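Local atomic coordinates of monoacylglycerol lipase (Palaeococcus ferrophilus, PDB entry 6QE2), a protein that hydrolyses monoacylglycerols to glycerol and a free fatty acid, as expected of a lipase with the alpha/beta-hydrolase fold. Residues A[16-21]-A[27-32]; A[80-85]-A[251-256]; A[109-114]-A[231-236]; A[131-136]-A[173-178]; A[210-215]-A[225-230]. One frame throughout, in Å; residues are numbered along the deposited sequence. Where two conformers were deposited one is given.

Contact 1: residues A[16-21]-A[27-32]; sequences VVLVHG and GRYGKL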
# COMPACT_ATOMS: atom_id res chain seq x y z
N VAL A 16 11.51 6.75 -5.51
CA VAL A 16 10.27 6.02 -5.37
C VAL A 16 10.12 5.78 -3.87
O VAL A 16 11.02 5.25 -3.25
CB VAL A 16 10.26 4.66 -6.08
CG1 VAL A 16 8.96 3.94 -5.78
CG2 VAL A 16 10.39 4.83 -7.57
N VAL A 17 9.02 6.24 -3.30
CA VAL A 17 8.76 6.05 -1.89
C VAL A 17 7.90 4.80 -1.76
O VAL A 17 6.86 4.71 -2.37
CB VAL A 17 8.02 7.24 -1.26
CG1 VAL A 17 7.71 6.95 0.19
CG2 VAL A 17 8.86 8.50 -1.37
N LEU A 18 8.36 3.86 -0.95
CA LEU A 18 7.67 2.61 -0.75
C LEU A 18 6.83 2.62 0.51
O LEU A 18 7.33 2.91 1.58
CB LEU A 18 8.69 1.47 -0.67
CG LEU A 18 8.13 0.13 -0.21
CD1 LEU A 18 7.55 -0.60 -1.40
CD2 LEU A 18 9.19 -0.70 0.45
N VAL A 19 5.55 2.30 0.37
CA VAL A 19 4.60 2.30 1.47
C VAL A 19 3.98 0.92 1.62
O VAL A 19 3.15 0.52 0.81
CB VAL A 19 3.52 3.36 1.22
CG1 VAL A 19 2.63 3.51 2.43
CG2 VAL A 19 4.16 4.69 0.87
N HIS A 20 4.39 0.19 2.67
CA HIS A 20 3.91 -1.18 2.90
C HIS A 20 2.49 -1.17 3.48
O HIS A 20 1.90 -0.13 3.73
CB HIS A 20 4.90 -1.97 3.80
CG HIS A 20 4.97 -1.53 5.24
ND1 HIS A 20 3.93 -1.76 6.14
CD2 HIS A 20 5.94 -0.90 5.94
CE1 HIS A 20 4.26 -1.28 7.32
NE2 HIS A 20 5.48 -0.76 7.24
N GLY A 21 1.97 -2.39 3.66
CA GLY A 21 0.59 -2.59 4.07
C GLY A 21 0.48 -3.01 5.53
O GLY A 21 1.46 -3.04 6.29
N GLY A 27 10.87 -4.62 4.64
CA GLY A 27 11.86 -5.63 4.33
C GLY A 27 11.37 -6.73 3.41
O GLY A 27 12.20 -7.47 2.87
N ARG A 28 10.06 -6.84 3.20
CA ARG A 28 9.54 -7.86 2.30
C ARG A 28 9.69 -7.48 0.84
O ARG A 28 9.37 -8.30 -0.03
CB ARG A 28 8.07 -8.13 2.60
CG ARG A 28 7.79 -8.61 4.01
CD ARG A 28 6.32 -9.00 4.15
NE ARG A 28 6.00 -10.19 3.37
CZ ARG A 28 4.84 -10.39 2.75
NH1 ARG A 28 3.90 -9.46 2.79
NH2 ARG A 28 4.62 -11.52 2.08
N TYR A 29 10.18 -6.28 0.54
CA TYR A 29 10.19 -5.75 -0.82
C TYR A 29 11.60 -5.72 -1.41
O TYR A 29 11.88 -4.92 -2.31
CB TYR A 29 9.57 -4.35 -0.84
CG TYR A 29 8.09 -4.41 -0.54
CD1 TYR A 29 7.63 -4.38 0.77
CD2 TYR A 29 7.17 -4.52 -1.56
CE1 TYR A 29 6.27 -4.45 1.05
CE2 TYR A 29 5.81 -4.59 -1.29
CZ TYR A 29 5.37 -4.55 0.02
OH TYR A 29 4.02 -4.62 0.27
N GLY A 30 12.48 -6.59 -0.92
CA GLY A 30 13.86 -6.58 -1.38
C GLY A 30 14.00 -6.77 -2.88
O GLY A 30 14.86 -6.16 -3.52
N LYS A 31 13.17 -7.64 -3.46
CA LYS A 31 13.26 -7.90 -4.89
C LYS A 31 12.90 -6.66 -5.70
O LYS A 31 13.62 -6.28 -6.63
CB LYS A 31 12.35 -9.08 -5.27
CG LYS A 31 12.39 -9.47 -6.74
CD LYS A 31 13.75 -10.04 -7.11
CE LYS A 31 13.73 -10.68 -8.50
NZ LYS A 31 14.98 -11.45 -8.76
N LEU A 32 11.79 -6.00 -5.35
CA LEU A 32 11.38 -4.81 -6.10
C LEU A 32 12.38 -3.67 -5.92
O LEU A 32 12.67 -2.94 -6.88
CB LEU A 32 9.98 -4.37 -5.67
CG LEU A 32 9.47 -3.06 -6.27
CD1 LEU A 32 9.31 -3.15 -7.79
CD2 LEU A 32 8.14 -2.67 -5.63

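Contact 2: residues A[80-85]-A[251-256]; sequences KPFLFG and EWLVSH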
# COMPACT_ATOMS: atom_id res chain seq x y z
N LYS A 80 10.00 15.95 -6.07
CA LYS A 80 8.75 15.17 -6.19
C LYS A 80 9.09 13.71 -6.45
O LYS A 80 9.80 13.42 -7.42
CB LYS A 80 7.89 15.72 -7.33
CG LYS A 80 7.35 17.11 -7.05
CD LYS A 80 6.55 17.72 -8.19
CE LYS A 80 6.08 19.12 -7.78
NZ LYS A 80 4.99 19.65 -8.63
N PRO A 81 8.63 12.76 -5.61
CA PRO A 81 8.89 11.34 -5.88
C PRO A 81 7.74 10.65 -6.56
O PRO A 81 6.65 11.21 -6.68
CB PRO A 81 9.11 10.76 -4.49
CG PRO A 81 8.06 11.55 -3.67
CD PRO A 81 7.95 12.94 -4.29
N PHE A 82 8.00 9.45 -7.05
CA PHE A 82 6.92 8.51 -7.29
C PHE A 82 6.56 7.81 -5.98
O PHE A 82 7.40 7.65 -5.10
CB PHE A 82 7.33 7.46 -8.33
CG PHE A 82 7.49 8.02 -9.72
CD1 PHE A 82 8.73 8.43 -10.18
CD2 PHE A 82 6.40 8.11 -10.56
CE1 PHE A 82 8.87 8.93 -11.46
CE2 PHE A 82 6.54 8.61 -11.84
CZ PHE A 82 7.78 9.02 -12.29
N LEU A 83 5.30 7.39 -5.87
CA LEU A 83 4.85 6.59 -4.74
C LEU A 83 4.50 5.18 -5.19
O LEU A 83 3.87 5.00 -6.24
CB LEU A 83 3.62 7.21 -4.06
CG LEU A 83 3.70 8.66 -3.60
CD1 LEU A 83 2.38 9.05 -2.94
CD2 LEU A 83 4.84 8.84 -2.63
N PHE A 84 4.91 4.19 -4.41
CA PHE A 84 4.48 2.81 -4.58
C PHE A 84 3.92 2.31 -3.25
O PHE A 84 4.63 2.35 -2.24
CB PHE A 84 5.62 1.89 -5.03
CG PHE A 84 5.21 0.44 -5.11
CD1 PHE A 84 4.62 -0.06 -6.25
CD2 PHE A 84 5.36 -0.40 -4.02
CE1 PHE A 84 4.21 -1.37 -6.32
CE2 PHE A 84 4.95 -1.72 -4.08
CZ PHE A 84 4.38 -2.20 -5.24
N GLY A 85 2.68 1.83 -3.26
CA GLY A 85 2.07 1.32 -2.05
C GLY A 85 1.32 0.03 -2.33
O GLY A 85 0.80 -0.18 -3.42
N GLU A 251 8.76 -0.95 -15.67
CA GLU A 251 8.56 -0.35 -16.99
C GLU A 251 7.71 0.90 -16.91
O GLU A 251 8.02 1.90 -17.57
CB GLU A 251 7.93 -1.37 -17.95
CG GLU A 251 8.89 -2.46 -18.40
CD GLU A 251 8.30 -3.38 -19.45
OE1 GLU A 251 7.13 -3.17 -19.85
OE2 GLU A 251 9.00 -4.32 -19.88
N TRP A 252 6.64 0.88 -16.11
CA TRP A 252 5.80 2.07 -15.98
C TRP A 252 6.57 3.23 -15.37
O TRP A 252 6.48 4.37 -15.84
CB TRP A 252 4.57 1.73 -15.13
CG TRP A 252 3.50 2.79 -15.09
CD1 TRP A 252 2.40 2.87 -15.89
CD2 TRP A 252 3.41 3.89 -14.17
NE1 TRP A 252 1.64 3.96 -15.54
CE2 TRP A 252 2.23 4.60 -14.49
CE3 TRP A 252 4.21 4.35 -13.12
CZ2 TRP A 252 1.83 5.74 -13.80
CZ3 TRP A 252 3.82 5.48 -12.43
CH2 TRP A 252 2.64 6.17 -12.77
N LEU A 253 7.36 2.95 -14.33
CA LEU A 253 8.14 4.01 -13.70
C LEU A 253 9.20 4.56 -14.65
O LEU A 253 9.40 5.77 -14.73
CB LEU A 253 8.76 3.49 -12.41
CG LEU A 253 7.71 3.30 -11.30
CD1 LEU A 253 8.28 2.48 -10.17
CD2 LEU A 253 7.22 4.66 -10.80
N VAL A 254 9.88 3.67 -15.37
CA VAL A 254 10.88 4.10 -16.35
C VAL A 254 10.23 4.98 -17.41
O VAL A 254 10.75 6.06 -17.75
CB VAL A 254 11.58 2.88 -16.98
CG1 VAL A 254 12.36 3.29 -18.22
CG2 VAL A 254 12.51 2.22 -15.97
N SER A 255 9.08 4.56 -17.94
CA SER A 255 8.44 5.33 -18.99
C SER A 255 7.93 6.68 -18.50
O SER A 255 7.75 7.59 -19.31
CB SER A 255 7.29 4.53 -19.62
OG SER A 255 6.16 4.48 -18.78
N HIS A 256 7.69 6.85 -17.18
CA HIS A 256 7.21 8.11 -16.65
C HIS A 256 8.31 8.95 -16.04
O HIS A 256 8.05 10.05 -15.53
CB HIS A 256 6.11 7.88 -15.60
CG HIS A 256 4.81 7.48 -16.23
ND1 HIS A 256 4.54 6.20 -16.64
CD2 HIS A 256 3.75 8.23 -16.60
CE1 HIS A 256 3.34 6.16 -17.19
NE2 HIS A 256 2.85 7.38 -17.19

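Contact 3: residues A[109-114]-A[231-236]; sequences ASSPAL and AYHEIF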
# COMPACT_ATOMS: atom_id res chain seq x y z
N ALA A 109 -0.23 1.71 -7.25
CA ALA A 109 -0.93 1.05 -6.15
C ALA A 109 -1.11 -0.42 -6.48
O ALA A 109 -1.76 -0.77 -7.46
CB ALA A 109 -2.28 1.72 -5.88
N SER A 110 -0.50 -1.28 -5.67
CA SER A 110 -0.66 -2.72 -5.75
C SER A 110 -1.78 -3.14 -4.80
O SER A 110 -1.70 -2.87 -3.60
CB SER A 110 0.65 -3.42 -5.40
OG SER A 110 0.44 -4.73 -4.90
N SER A 111 -2.80 -3.82 -5.34
CA SER A 111 -3.94 -4.30 -4.56
C SER A 111 -4.43 -3.29 -3.53
O SER A 111 -4.52 -3.63 -2.34
CB SER A 111 -3.57 -5.61 -3.85
OG SER A 111 -3.13 -6.60 -4.77
N PRO A 112 -4.72 -2.05 -3.91
CA PRO A 112 -5.10 -1.05 -2.91
C PRO A 112 -6.42 -1.40 -2.25
O PRO A 112 -7.32 -1.99 -2.86
CB PRO A 112 -5.20 0.25 -3.72
CG PRO A 112 -5.49 -0.21 -5.12
CD PRO A 112 -4.75 -1.49 -5.28
N ALA A 113 -6.52 -1.05 -0.97
CA ALA A 113 -7.71 -1.35 -0.16
C ALA A 113 -8.80 -0.35 -0.53
O ALA A 113 -8.92 0.72 0.06
CB ALA A 113 -7.37 -1.30 1.32
N LEU A 114 -9.62 -0.71 -1.53
CA LEU A 114 -10.66 0.17 -2.05
C LEU A 114 -12.06 -0.43 -1.96
O LEU A 114 -13.03 0.24 -2.34
CB LEU A 114 -10.35 0.53 -3.51
CG LEU A 114 -9.07 1.35 -3.71
CD1 LEU A 114 -8.71 1.43 -5.18
CD2 LEU A 114 -9.24 2.75 -3.13
N ALA A 231 -4.44 -14.39 -9.77
CA ALA A 231 -3.57 -14.06 -8.66
C ALA A 231 -4.39 -13.68 -7.43
O ALA A 231 -5.52 -13.19 -7.53
CB ALA A 231 -2.63 -12.92 -9.03
N TYR A 232 -3.81 -13.92 -6.26
CA TYR A 232 -4.41 -13.56 -4.98
C TYR A 232 -4.02 -12.12 -4.63
O TYR A 232 -3.71 -11.31 -5.50
CB TYR A 232 -3.97 -14.55 -3.90
CG TYR A 232 -4.59 -15.93 -3.99
CD1 TYR A 232 -5.48 -16.25 -5.01
CD2 TYR A 232 -4.29 -16.91 -3.06
CE1 TYR A 232 -6.04 -17.51 -5.09
CE2 TYR A 232 -4.85 -18.17 -3.13
CZ TYR A 232 -5.72 -18.47 -4.15
OH TYR A 232 -6.28 -19.73 -4.22
N HIS A 233 -4.05 -11.80 -3.33
CA HIS A 233 -3.81 -10.43 -2.86
C HIS A 233 -2.38 -9.98 -3.12
O HIS A 233 -2.15 -8.83 -3.52
CB HIS A 233 -4.14 -10.36 -1.37
CG HIS A 233 -3.99 -9.00 -0.77
ND1 HIS A 233 -4.73 -7.91 -1.18
CD2 HIS A 233 -3.20 -8.55 0.24
CE1 HIS A 233 -4.40 -6.85 -0.46
NE2 HIS A 233 -3.47 -7.22 0.41
N GLU A 234 -1.41 -10.85 -2.88
CA GLU A 234 -0.00 -10.53 -3.13
C GLU A 234 0.40 -11.15 -4.46
O GLU A 234 0.48 -12.37 -4.59
CB GLU A 234 0.88 -11.04 -1.99
CG GLU A 234 0.68 -10.27 -0.71
CD GLU A 234 1.60 -10.71 0.40
OE1 GLU A 234 2.46 -11.59 0.16
OE2 GLU A 234 1.48 -10.17 1.51
N ILE A 235 0.62 -10.30 -5.46
CA ILE A 235 1.09 -10.77 -6.76
C ILE A 235 2.61 -10.91 -6.79
O ILE A 235 3.13 -11.59 -7.69
CB ILE A 235 0.60 -9.82 -7.87
CG1 ILE A 235 -0.88 -9.47 -7.65
CG2 ILE A 235 0.75 -10.45 -9.25
CD1 ILE A 235 -1.37 -8.32 -8.49
N PHE A 236 3.32 -10.34 -5.81
CA PHE A 236 4.78 -10.23 -5.84
C PHE A 236 5.47 -11.58 -6.02
O PHE A 236 6.49 -11.67 -6.72
CB PHE A 236 5.30 -9.59 -4.55
CG PHE A 236 4.77 -8.21 -4.30
CD1 PHE A 236 3.58 -8.02 -3.63
CD2 PHE A 236 5.49 -7.10 -4.72
CE1 PHE A 236 3.10 -6.74 -3.40
CE2 PHE A 236 5.02 -5.82 -4.50
CZ PHE A 236 3.82 -5.64 -3.83
O HOH W 1 -0.12 -7.43 -5.19

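Contact 4: residues A[131-136]-A[173-178]; sequences LGRITP and LGMSVF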
# COMPACT_ATOMS: atom_id res chain seq x y z
N LEU A 131 -15.11 2.02 17.96
CA LEU A 131 -13.89 1.75 18.72
C LEU A 131 -12.79 2.74 18.37
O LEU A 131 -11.99 3.10 19.24
CB LEU A 131 -13.40 0.32 18.46
CG LEU A 131 -14.33 -0.81 18.90
CD1 LEU A 131 -13.65 -2.16 18.71
CD2 LEU A 131 -14.75 -0.63 20.35
N GLY A 132 -12.74 3.20 17.12
CA GLY A 132 -11.76 4.20 16.75
C GLY A 132 -11.91 5.50 17.50
O GLY A 132 -10.94 6.25 17.64
N ARG A 133 -13.11 5.78 18.02
CA ARG A 133 -13.36 7.01 18.76
C ARG A 133 -13.24 6.83 20.27
O ARG A 133 -12.66 7.69 20.94
CB ARG A 133 -14.75 7.55 18.42
CG ARG A 133 -14.78 8.25 17.07
CD ARG A 133 -16.20 8.48 16.57
NE ARG A 133 -16.19 9.29 15.36
CZ ARG A 133 -16.28 8.81 14.12
NH1 ARG A 133 -16.38 7.50 13.93
NH2 ARG A 133 -16.27 9.63 13.08
N ILE A 134 -13.74 5.73 20.83
CA ILE A 134 -13.82 5.60 22.28
C ILE A 134 -12.63 4.82 22.84
O ILE A 134 -12.22 5.03 23.98
CB ILE A 134 -15.15 4.97 22.72
CG1 ILE A 134 -15.29 3.55 22.17
CG2 ILE A 134 -16.32 5.83 22.26
CD1 ILE A 134 -16.40 2.76 22.84
N THR A 135 -12.08 3.90 22.05
CA THR A 135 -10.91 3.12 22.46
C THR A 135 -9.90 3.03 21.32
O THR A 135 -9.60 1.95 20.82
CB THR A 135 -11.32 1.71 22.92
OG1 THR A 135 -11.93 1.02 21.83
CG2 THR A 135 -12.30 1.77 24.08
N PRO A 136 -9.36 4.17 20.88
CA PRO A 136 -8.50 4.15 19.69
C PRO A 136 -7.28 3.26 19.83
O PRO A 136 -6.79 2.72 18.83
CB PRO A 136 -8.11 5.62 19.51
CG PRO A 136 -8.24 6.22 20.87
CD PRO A 136 -9.41 5.51 21.49
N LEU A 173 -6.66 2.56 13.80
CA LEU A 173 -6.28 2.18 12.45
C LEU A 173 -7.46 1.60 11.68
O LEU A 173 -7.65 1.91 10.50
CB LEU A 173 -5.11 1.19 12.48
CG LEU A 173 -4.59 0.77 11.11
CD1 LEU A 173 -4.35 1.99 10.21
CD2 LEU A 173 -3.31 -0.02 11.27
N GLY A 174 -8.27 0.77 12.34
CA GLY A 174 -9.43 0.22 11.67
C GLY A 174 -10.39 1.30 11.20
O GLY A 174 -10.88 1.27 10.07
N MET A 175 -10.67 2.27 12.07
CA MET A 175 -11.52 3.39 11.68
C MET A 175 -10.91 4.16 10.51
O MET A 175 -11.62 4.53 9.57
CB MET A 175 -11.72 4.33 12.88
CG MET A 175 -12.65 5.50 12.60
SD MET A 175 -12.96 6.50 14.07
CE MET A 175 -11.35 7.22 14.35
N SER A 176 -9.61 4.38 10.57
CA SER A 176 -8.92 5.11 9.52
C SER A 176 -9.00 4.38 8.19
O SER A 176 -9.19 5.00 7.15
CB SER A 176 -7.47 5.36 9.89
OG SER A 176 -6.80 6.07 8.87
N VAL A 177 -8.85 3.06 8.21
CA VAL A 177 -8.89 2.30 6.97
C VAL A 177 -10.24 2.41 6.28
O VAL A 177 -10.31 2.68 5.09
CB VAL A 177 -8.62 0.81 7.23
CG1 VAL A 177 -8.97 -0.02 6.01
CG2 VAL A 177 -7.18 0.59 7.66
N PHE A 178 -11.36 2.27 7.04
CA PHE A 178 -12.66 2.26 6.37
C PHE A 178 -13.07 3.67 5.97
O PHE A 178 -13.69 3.86 4.92
CB PHE A 178 -13.71 1.61 7.30
CG PHE A 178 -13.43 0.15 7.49
CD1 PHE A 178 -13.39 -0.70 6.39
CD2 PHE A 178 -13.17 -0.33 8.76
CE1 PHE A 178 -13.09 -2.07 6.54
CE2 PHE A 178 -12.87 -1.68 8.94
CZ PHE A 178 -12.80 -2.54 7.85

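Contact 5: residues A[210-215]-A[225-230]; sequences GSRRLF and IMEFKG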
# COMPACT_ATOMS: atom_id res chain seq x y z
N GLY A 210 -12.90 -2.75 -6.45
CA GLY A 210 -12.63 -1.47 -5.84
C GLY A 210 -11.70 -0.66 -6.74
O GLY A 210 -11.93 0.51 -6.93
N SER A 211 -10.66 -1.28 -7.26
CA SER A 211 -9.75 -0.62 -8.19
C SER A 211 -10.42 -0.29 -9.52
O SER A 211 -10.19 0.75 -10.11
CB SER A 211 -8.48 -1.44 -8.41
OG SER A 211 -7.59 -1.28 -7.35
N ARG A 212 -11.27 -1.20 -9.99
CA ARG A 212 -11.98 -0.96 -11.24
C ARG A 212 -12.88 0.26 -11.10
O ARG A 212 -12.98 1.04 -12.02
CB ARG A 212 -12.77 -2.19 -11.68
CG ARG A 212 -11.94 -3.44 -11.85
CD ARG A 212 -12.72 -4.57 -12.50
NE ARG A 212 -11.97 -5.82 -12.50
CZ ARG A 212 -12.24 -6.85 -11.72
NH1 ARG A 212 -13.26 -6.80 -10.88
NH2 ARG A 212 -11.50 -7.94 -11.77
N ARG A 213 -13.56 0.41 -9.97
CA ARG A 213 -14.39 1.59 -9.77
C ARG A 213 -13.55 2.85 -9.71
O ARG A 213 -13.90 3.86 -10.28
CB ARG A 213 -15.23 1.50 -8.50
CG ARG A 213 -16.24 0.38 -8.47
CD ARG A 213 -17.30 0.51 -9.54
NE ARG A 213 -16.98 -0.33 -10.68
CZ ARG A 213 -16.81 0.12 -11.91
NH1 ARG A 213 -16.49 -0.72 -12.88
NH2 ARG A 213 -16.98 1.41 -12.16
N LEU A 214 -12.42 2.77 -9.02
CA LEU A 214 -11.54 3.92 -8.89
C LEU A 214 -11.02 4.37 -10.25
O LEU A 214 -10.96 5.54 -10.53
CB LEU A 214 -10.37 3.64 -7.96
CG LEU A 214 -9.46 4.84 -7.78
CD1 LEU A 214 -10.17 5.93 -7.01
CD2 LEU A 214 -8.17 4.46 -7.09
N PHE A 215 -10.69 3.41 -11.11
CA PHE A 215 -10.16 3.72 -12.41
C PHE A 215 -11.17 4.56 -13.20
O PHE A 215 -10.81 5.55 -13.80
CB PHE A 215 -9.88 2.42 -13.15
CG PHE A 215 -9.33 2.60 -14.52
CD1 PHE A 215 -7.98 2.81 -14.71
CD2 PHE A 215 -10.15 2.56 -15.62
CE1 PHE A 215 -7.47 2.98 -15.97
CE2 PHE A 215 -9.64 2.72 -16.89
CZ PHE A 215 -8.30 2.93 -17.06
N ILE A 225 -4.90 0.44 -15.48
CA ILE A 225 -5.20 -0.65 -14.56
C ILE A 225 -4.78 -1.96 -15.21
O ILE A 225 -5.09 -2.21 -16.38
CB ILE A 225 -6.69 -0.66 -14.15
CG1 ILE A 225 -6.96 -1.83 -13.19
CG2 ILE A 225 -7.60 -0.72 -15.38
CD1 ILE A 225 -8.29 -1.72 -12.47
N MET A 226 -4.03 -2.77 -14.47
CA MET A 226 -3.54 -4.05 -14.94
C MET A 226 -4.05 -5.17 -14.05
O MET A 226 -3.85 -5.13 -12.83
CB MET A 226 -2.01 -4.08 -14.98
CG MET A 226 -1.41 -3.03 -15.88
SD MET A 226 0.37 -3.23 -15.94
CE MET A 226 0.49 -4.81 -16.76
N GLU A 227 -4.69 -6.16 -14.66
CA GLU A 227 -5.21 -7.31 -13.93
C GLU A 227 -4.34 -8.53 -14.18
O GLU A 227 -3.81 -8.72 -15.28
CB GLU A 227 -6.66 -7.60 -14.35
CG GLU A 227 -7.55 -6.39 -14.25
CD GLU A 227 -9.01 -6.75 -14.06
OE1 GLU A 227 -9.29 -7.95 -13.87
OE2 GLU A 227 -9.86 -5.84 -14.12
N PHE A 228 -4.21 -9.36 -13.16
CA PHE A 228 -3.39 -10.57 -13.22
C PHE A 228 -4.31 -11.75 -12.91
O PHE A 228 -4.64 -12.01 -11.75
CB PHE A 228 -2.21 -10.47 -12.27
CG PHE A 228 -1.27 -9.36 -12.62
CD1 PHE A 228 -1.53 -8.05 -12.23
CD2 PHE A 228 -0.14 -9.61 -13.40
CE1 PHE A 228 -0.68 -7.02 -12.57
CE2 PHE A 228 0.72 -8.58 -13.74
CZ PHE A 228 0.45 -7.29 -13.33
N LYS A 229 -4.73 -12.44 -13.97
CA LYS A 229 -5.79 -13.43 -13.87
C LYS A 229 -5.40 -14.57 -12.93
O LYS A 229 -4.38 -15.23 -13.13
CB LYS A 229 -6.11 -13.97 -15.26
CG LYS A 229 -7.23 -15.00 -15.27
CD LYS A 229 -7.50 -15.49 -16.68
CE LYS A 229 -8.62 -16.52 -16.70
NZ LYS A 229 -9.88 -15.97 -16.13
N GLY A 230 -6.21 -14.78 -11.90
CA GLY A 230 -6.02 -15.85 -10.96
C GLY A 230 -5.18 -15.50 -9.74
O GLY A 230 -5.21 -16.25 -8.76

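Contact 1: residues A[16-21]-A[27-32]
L18 lays one methyl over the ring of Y29, and this is the tight part of the contact. CD1 stands 4.1 Å from the centroid of the Y29 ring, 20° off its normal and displaced toward the rim on the CG and CD2 side, a CH-pi contact. The other branch, L18 CD2, meets the root of the tyrosine side chain, 3.9 Å from Y29 CB. The leucine's chi1 of 170° sets CG opposite the backbone N, which carries both methyls toward Y29, at the N-cap position of helix 30-38. Farther out along the tyrosine, the packing between the two segments thins to a single touch, H20 CB against Y29 CE1 at 3.9 Å, made obliquely; outside them, F236 meets the tyrosine edge-to-face. The H20 ring itself leads away: ND1 donates to G21 O at 2.8 Å, and NE2 bonds to the backbone N of W48, so both nitrogens are engaged and the ring's rotation is fixed. The phenol oxygen Y29 OH is hydrogen-bonded to E24, which also accepts from the backbone N of G21. The helix start turns its other side, with G30 and K31, to solvent. Strand 15-19, helix 30-38 and strand 42-46 form a beta-alpha-beta unit, and the contact closes its first strand-to-helix connection, as in alpha/beta hydrolases.

Contact 2: residues A[80-85]-A[251-256]
F82 and L253 both hold CG anti to their own carbonyl carbon (chi1 -69° and -72°), which sends the phenyl ring from the strand and the isobutyl group from the helix past each other in opposite directions. The pair joins strand 82-86 of the central alpha/beta-hydrolase sheet to the C-terminal helix 242-256, which runs nearly antiparallel to it, with the axes of the short segments 168° apart and 11.0 Å from each other. L253 CD2 lies over one face of the ring, 3.9 Å from the F82 centroid, and makes its closest touch at F82 CG, 3.5 Å. W252 adds CZ3 obliquely against F82 CD2. The H256 ring is turned away from the phenylalanine: its ND1 donates to W252 O at 2.8 Å, and NE2 binds D222. A valine in place of F82 would probably leave the L253 methyl without its ring face and open a gap beside W252 and H256. At the far end of the phenyl, H256 CB packs on F82 CE2, while H256 O lies in the ring plane at the edge, 3.4 Å from F82 CZ.

Contact 3: residues A[109-114]-A[231-236]
S111 approaches H233 with both atoms of its side chain. S110 ends strand 106-110 and S111 follows it, facing the loop that carries the histidine. The CB of S111 lies 3.7 Å from H233 CE1, obliquely to the imidazole, and is also close to the H233 carbonyl oxygen. One bond farther, S111 OG donates to H233 O at 2.7 Å, in the carbonyl plane with a C=O...donor angle of 147°. The torsion that places OG anti to the S111 carbonyl carbon (chi1 -57°) aims it at this acceptor. S111 thus holds the backbone of H233, while the imidazole nitrogens are engaged by others: ND1 bonds to D203 and NE2 to S87. This is the geometry of a Ser-His-Asp charge relay, with S87 on a GxSxG nucleophile elbow, consistent with the catalytic triad of alpha/beta hydrolases. A bound glycerol, probably from the crystallisation liquor, is hydrogen-bonded to H233 NE2 as well. The H233 carbonyl has a second partner in water 1, which donates to H233 O at 3.0 Å, accepts from I235 N and is hydrogen-bonded to S110 OG at 2.8 Å. S110 OG is further bonded to H86 ND1, and it stands 3.7 Å from F236 CZ, obliquely to that ring.

Contact 4: residues A[131-136]-A[173-178]
M175 lays its thioether against the last turn of helix 122-134, with CE 3.5 Å from G132 O and SD 3.7 Å from G132 C. CG is anti to the backbone N (chi1 -177°) and the chain stays straight to SD, then bends at chi3 (68°), which folds the methyl back onto the G132 carbonyl. R133 crosses it at about a right angle: its guanidinium turns one face to the sulfur, NH1 being 3.6 Å from M175 SD. The same NH1 is hydrogen-bonded to K129 O, one turn back on its own helix. This is helix-to-helix packing between 122-134 and 171-186, which lie between the strands 106-110 and 195-200 in sequence, where alpha/beta hydrolases commonly insert a cap. The approach, with G132 CA 3.9 Å from M175 CB, is close enough that there is no room for a CB at G132. An alanine replacing M175 is likely to open a gap over the G132 carbonyl and leave the R133 guanidinium without the sulfur on its face.

Contact 5: residues A[210-215]-A[225-230]
The F215 ring carries I225 CG2 over one face, 3.7 Å from its centroid and 15° off the normal, while the guanidinium of R212 presents its edge to the carboxylate of E227. In the first, a CH-pi contact, the methyl is displaced toward the rim and comes nearest at F215 CD1, 3.6 Å; K223 makes a cation-pi contact with the same ring. In the second, R212 grips side-on with two nitrogens: NE donates to E227 OE2 at 2.7 Å and NH2 to E227 OE1 at 3.0 Å. Both bonds are nearly straight, the first at 172°, and both acceptors lie in the guanidinium plane. The carboxylate is turned by 37° from that plane; NE therefore meets OE2 on its syn side but out of the carboxylate plane, and NH2 meets OE1 from above it. The arginine chain runs extended from CG to NE, which carries its head across to the strand. Between these two contacts, I225 CG1 stands anti to the backbone N and carries CD1 to the helix backbone, 3.9 Å from S211 O, while CG2, the other branch on CB, goes to the F215 ring. Helix 209-217 thus packs on strand 223-228, an edge strand of the sheet, within a beta-alpha-beta unit. The guanidinium, shared with E209 through NH1, would probably favour the ionised form of E227, tying helix to strand electrostatically beside an apolar seam.

Contacts 1, 2, 3 and 5 all reach the seven-stranded mixed sheet; contact 4 lies apart, on helices 122-134 and 171-186, about 31 Å from contact 2 between centres. Strands 15-19, 82-86 and 106-110 are successive neighbours, so contacts 1 and 2 are joined by probable backbone hydrogen bonds such as V19 N to F84 O, and contacts 2 and 3 by S110 N to G85 O. Contact 3 touches contact 1 through the R28-E234 salt bridge, and contact 5, about 9 Å away between centres, through P112 and L114. Along the chain contact 1 comes first; contact 2 then encloses contact 3, which encloses 4 and 5 in series. Only contact 3 includes a residue of the probable triad; contact 2 includes G85 of the probable nucleophile elbow.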